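Local coordinates for hypothetical protein SA0798 (Staphylococcus aureus subsp. aureus N315, PDB 1XG8), which is of unknown function but belongs to the DUF1462 family and has a thioredoxin-like fold, at residues 77-82 / 90-95. Numbering follows the deposited sequence.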
ATOM      1  N   GLU A  77      -1.289 -13.780  -8.338  1.00 41.49           N
ATOM      2  CA  GLU A  77      -0.099 -13.984  -7.520  1.00 41.54           C
ATOM      3  C   GLU A  77      -0.265 -13.197  -6.228  1.00 38.66           C
ATOM      4  O   GLU A  77      -0.139 -13.748  -5.132  1.00 39.96           O
ATOM      5  CB  GLU A  77       1.160 -13.527  -8.252  1.00 44.56           C
ATOM      6  CG  GLU A  77       2.411 -14.197  -7.731  1.00 48.76           C
ATOM      7  CD  GLU A  77       3.654 -13.366  -7.949  1.00 51.60           C
ATOM      8  OE1 GLU A  77       3.893 -12.938  -9.101  1.00 53.13           O
ATOM      9  OE2 GLU A  77       4.393 -13.145  -6.962  1.00 54.06           O
ATOM     10  N   LEU A  78      -0.551 -11.904  -6.362  1.00 34.89           N
ATOM     11  CA  LEU A  78      -0.766 -11.058  -5.201  1.00 31.07           C
ATOM     12  C   LEU A  78      -2.256 -10.767  -5.092  1.00 28.96           C
ATOM     13  O   LEU A  78      -2.985 -10.865  -6.077  1.00 29.07           O
ATOM     14  CB  LEU A  78      -0.004  -9.734  -5.334  1.00 30.23           C
ATOM     15  CG  LEU A  78       1.520  -9.758  -5.423  1.00 28.66           C
ATOM     16  CD1 LEU A  78       2.022  -8.331  -5.320  1.00 28.14           C
ATOM     17  CD2 LEU A  78       2.113 -10.604  -4.305  1.00 28.62           C
ATOM     18  N   PHE A  79      -2.700 -10.421  -3.889  1.00 27.22           N
ATOM     19  CA  PHE A  79      -4.097 -10.091  -3.638  1.00 25.64           C
ATOM     20  C   PHE A  79      -4.196  -8.584  -3.499  1.00 23.93           C
ATOM     21  O   PHE A  79      -3.193  -7.871  -3.553  1.00 23.17           O
ATOM     22  CB  PHE A  79      -4.588 -10.717  -2.325  1.00 26.53           C
ATOM     23  CG  PHE A  79      -4.407 -12.210  -2.244  1.00 29.66           C
ATOM     24  CD1 PHE A  79      -4.508 -12.863  -1.017  1.00 31.38           C
ATOM     25  CD2 PHE A  79      -4.127 -12.966  -3.378  1.00 31.11           C
ATOM     26  CE1 PHE A  79      -4.334 -14.244  -0.922  1.00 29.69           C
ATOM     27  CE2 PHE A  79      -3.949 -14.347  -3.293  1.00 32.06           C
ATOM     28  CZ  PHE A  79      -4.053 -14.984  -2.063  1.00 30.26           C
ATOM     29  N   TYR A  80      -5.415  -8.095  -3.322  1.00 23.20           N
ATOM     30  CA  TYR A  80      -5.620  -6.672  -3.115  1.00 21.38           C
ATOM     31  C   TYR A  80      -6.686  -6.548  -2.022  1.00 20.87           C
ATOM     32  O   TYR A  80      -7.510  -7.446  -1.841  1.00 19.35           O
ATOM     33  CB  TYR A  80      -6.045  -5.982  -4.418  1.00 19.98           C
ATOM     34  CG  TYR A  80      -7.409  -6.385  -4.908  1.00 21.31           C
ATOM     35  CD1 TYR A  80      -8.565  -5.803  -4.378  1.00 20.74           C
ATOM     36  CD2 TYR A  80      -7.551  -7.365  -5.886  1.00 22.21           C
ATOM     37  CE1 TYR A  80      -9.821  -6.186  -4.810  1.00 21.41           C
ATOM     38  CE2 TYR A  80      -8.807  -7.758  -6.323  1.00 24.46           C
ATOM     39  CZ  TYR A  80      -9.936  -7.162  -5.780  1.00 23.36           C
ATOM     40  OH  TYR A  80     -11.172  -7.556  -6.219  1.00 27.63           O
ATOM     41  N   PRO A  81      -6.678  -5.436  -1.272  1.00 21.06           N
ATOM     42  CA  PRO A  81      -5.737  -4.315  -1.402  1.00 20.45           C
ATOM     43  C   PRO A  81      -4.257  -4.677  -1.373  1.00 19.44           C
ATOM     44  O   PRO A  81      -3.842  -5.572  -0.649  1.00 18.00           O
ATOM     45  CB  PRO A  81      -6.113  -3.411  -0.228  1.00 21.54           C
ATOM     46  CG  PRO A  81      -6.616  -4.393   0.801  1.00 22.29           C
ATOM     47  CD  PRO A  81      -7.489  -5.291  -0.049  1.00 21.31           C
ATOM     48  N   LEU A  82      -3.476  -3.980  -2.192  1.00 19.52           N
ATOM     49  CA  LEU A  82      -2.032  -4.166  -2.224  1.00 19.73           C
ATOM     50  C   LEU A  82      -1.453  -2.808  -1.847  1.00 17.92           C
ATOM     51  O   LEU A  82      -1.841  -1.782  -2.410  1.00 16.68           O
ATOM     52  CB  LEU A  82      -1.544  -4.569  -3.619  1.00 21.70           C
ATOM     53  CG  LEU A  82      -0.018  -4.588  -3.829  1.00 24.03           C
ATOM     54  CD1 LEU A  82       0.623  -5.732  -3.068  1.00 25.58           C
ATOM     55  CD2 LEU A  82       0.277  -4.736  -5.313  1.00 26.70           C
ATOM     56  N   VAL A  90       4.803  -3.905   0.237  1.00 24.13           N
ATOM     57  CA  VAL A  90       4.652  -3.838   1.685  1.00 23.01           C
ATOM     58  C   VAL A  90       3.669  -4.893   2.191  1.00 22.45           C
ATOM     59  O   VAL A  90       4.028  -5.720   3.018  1.00 23.47           O
ATOM     60  CB  VAL A  90       4.186  -2.436   2.129  1.00 22.46           C
ATOM     61  CG1 VAL A  90       3.872  -2.436   3.612  1.00 22.24           C
ATOM     62  CG2 VAL A  90       5.270  -1.413   1.825  1.00 20.39           C
ATOM     63  N   ALA A  91       2.439  -4.877   1.679  1.00 22.83           N
ATOM     64  CA  ALA A  91       1.410  -5.832   2.105  1.00 21.91           C
ATOM     65  C   ALA A  91       0.285  -5.999   1.073  1.00 21.35           C
ATOM     66  O   ALA A  91      -0.055  -5.059   0.357  1.00 21.58           O
ATOM     67  CB  ALA A  91       0.818  -5.380   3.454  1.00 19.62           C
ATOM     68  N   ASP A  92      -0.290  -7.196   1.004  1.00 21.12           N
ATOM     69  CA  ASP A  92      -1.379  -7.471   0.068  1.00 22.61           C
ATOM     70  C   ASP A  92      -2.468  -8.370   0.657  1.00 22.48           C
ATOM     71  O   ASP A  92      -2.170  -9.326   1.366  1.00 22.68           O
ATOM     72  CB  ASP A  92      -0.835  -8.107  -1.232  1.00 22.49           C
ATOM     73  CG  ASP A  92      -0.307  -9.530  -1.035  1.00 23.44           C
ATOM     74  OD1 ASP A  92       0.593  -9.719  -0.200  1.00 26.15           O
ATOM     75  OD2 ASP A  92      -0.778 -10.463  -1.728  1.00 22.89           O
ATOM     76  N   GLY A  93      -3.727  -8.054   0.365  1.00 22.46           N
ATOM     77  CA  GLY A  93      -4.836  -8.865   0.846  1.00 23.02           C
ATOM     78  C   GLY A  93      -5.156  -8.660   2.310  1.00 24.28           C
ATOM     79  O   GLY A  93      -5.675  -7.615   2.694  1.00 26.00           O
ATOM     80  N   TYR A  94      -4.881  -9.671   3.124  1.00 23.41           N
ATOM     81  CA  TYR A  94      -5.103  -9.558   4.551  1.00 25.56           C
ATOM     82  C   TYR A  94      -3.916  -8.704   5.013  1.00 25.93           C
ATOM     83  O   TYR A  94      -2.759  -9.054   4.772  1.00 27.37           O
ATOM     84  CB  TYR A  94      -5.085 -10.949   5.196  1.00 28.75           C
ATOM     85  CG  TYR A  94      -6.335 -11.763   4.929  1.00 30.55           C
ATOM     86  CD1 TYR A  94      -7.571 -11.330   5.396  1.00 32.46           C
ATOM     87  CD2 TYR A  94      -6.287 -12.953   4.196  1.00 32.31           C
ATOM     88  CE1 TYR A  94      -8.735 -12.052   5.143  1.00 34.83           C
ATOM     89  CE2 TYR A  94      -7.451 -13.691   3.937  1.00 33.98           C
ATOM     90  CZ  TYR A  94      -8.673 -13.227   4.417  1.00 36.14           C
ATOM     91  OH  TYR A  94      -9.847 -13.919   4.178  1.00 40.45           O
ATOM     92  N   ILE A  95      -4.191  -7.578   5.662  1.00 23.61           N
ATOM     93  CA  ILE A  95      -3.118  -6.688   6.073  1.00 22.23           C
ATOM     94  C   ILE A  95      -3.110  -6.354   7.558  1.00 21.86           C
ATOM     95  O   ILE A  95      -4.124  -5.946   8.114  1.00 20.52           O
ATOM     96  CB  ILE A  95      -3.189  -5.373   5.256  1.00 21.78           C
ATOM     97  CG1 ILE A  95      -2.989  -5.687   3.773  1.00 21.51           C
ATOM     98  CG2 ILE A  95      -2.146  -4.374   5.743  1.00 21.43           C
ATOM     99  CD1 ILE A  95      -3.424  -4.584   2.864  1.00 20.81           C
TER
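Two hydrogen bonds, one from backbone to backbone and one from backbone to side chain, join Pro-81 to Gly-93 and Phe-79 to Asp-92. In the first, Gly-93 N donates to Pro-81 O over 2.7 Å, continuing the antiparallel pairing of strands 82-85 and 88-92 past the non-hydrogen-bonded pair Leu-82/Asp-92. The same carbonyl oxygen also receives a CA-H...O contact from Asp-92 CA at 3.2 Å, and Leu-82 CA makes a similar contact with Ala-91 O.

The second bond is nearly straight: Phe-79 N points its hydrogen at Asp-92 OD2 (2.9 Å, 175°), on the anti lone pair. With chi1 at 69°, Asp-92 CG sits between its own backbone N and carbonyl carbon, within 3.8 Å of Phe-79 N. The other oxygen, OD1, is hydrogen-bonded to Tyr-89 OH, so both carboxylate oxygens are engaged and the rotation of the group is probably fixed.

Carbon contacts fill in around these bonds. Leu-82 CD1 presses tightly on the Asp-92 methylene, 3.3 Å from CB, while the apolar pair is Pro-81 CG with Ile-95 CD1 at 3.8 Å. Gly-93, with positive phi, brings its CA to 3.7 Å from Phe-79 CB, at the edge of the ring.

The peptide before Pro-81 is cis, and a cis-proline just ahead of the third strand of the sheet is a hallmark of thioredoxin-like folds. The chemistry implies that this cis-proline loop is tied through the Pro-81 carbonyl to Gly-93, just past the end of edge strand 88-92, and the Asp-92 carboxylate appears to stand in for a main-chain acceptor toward Phe-79 N.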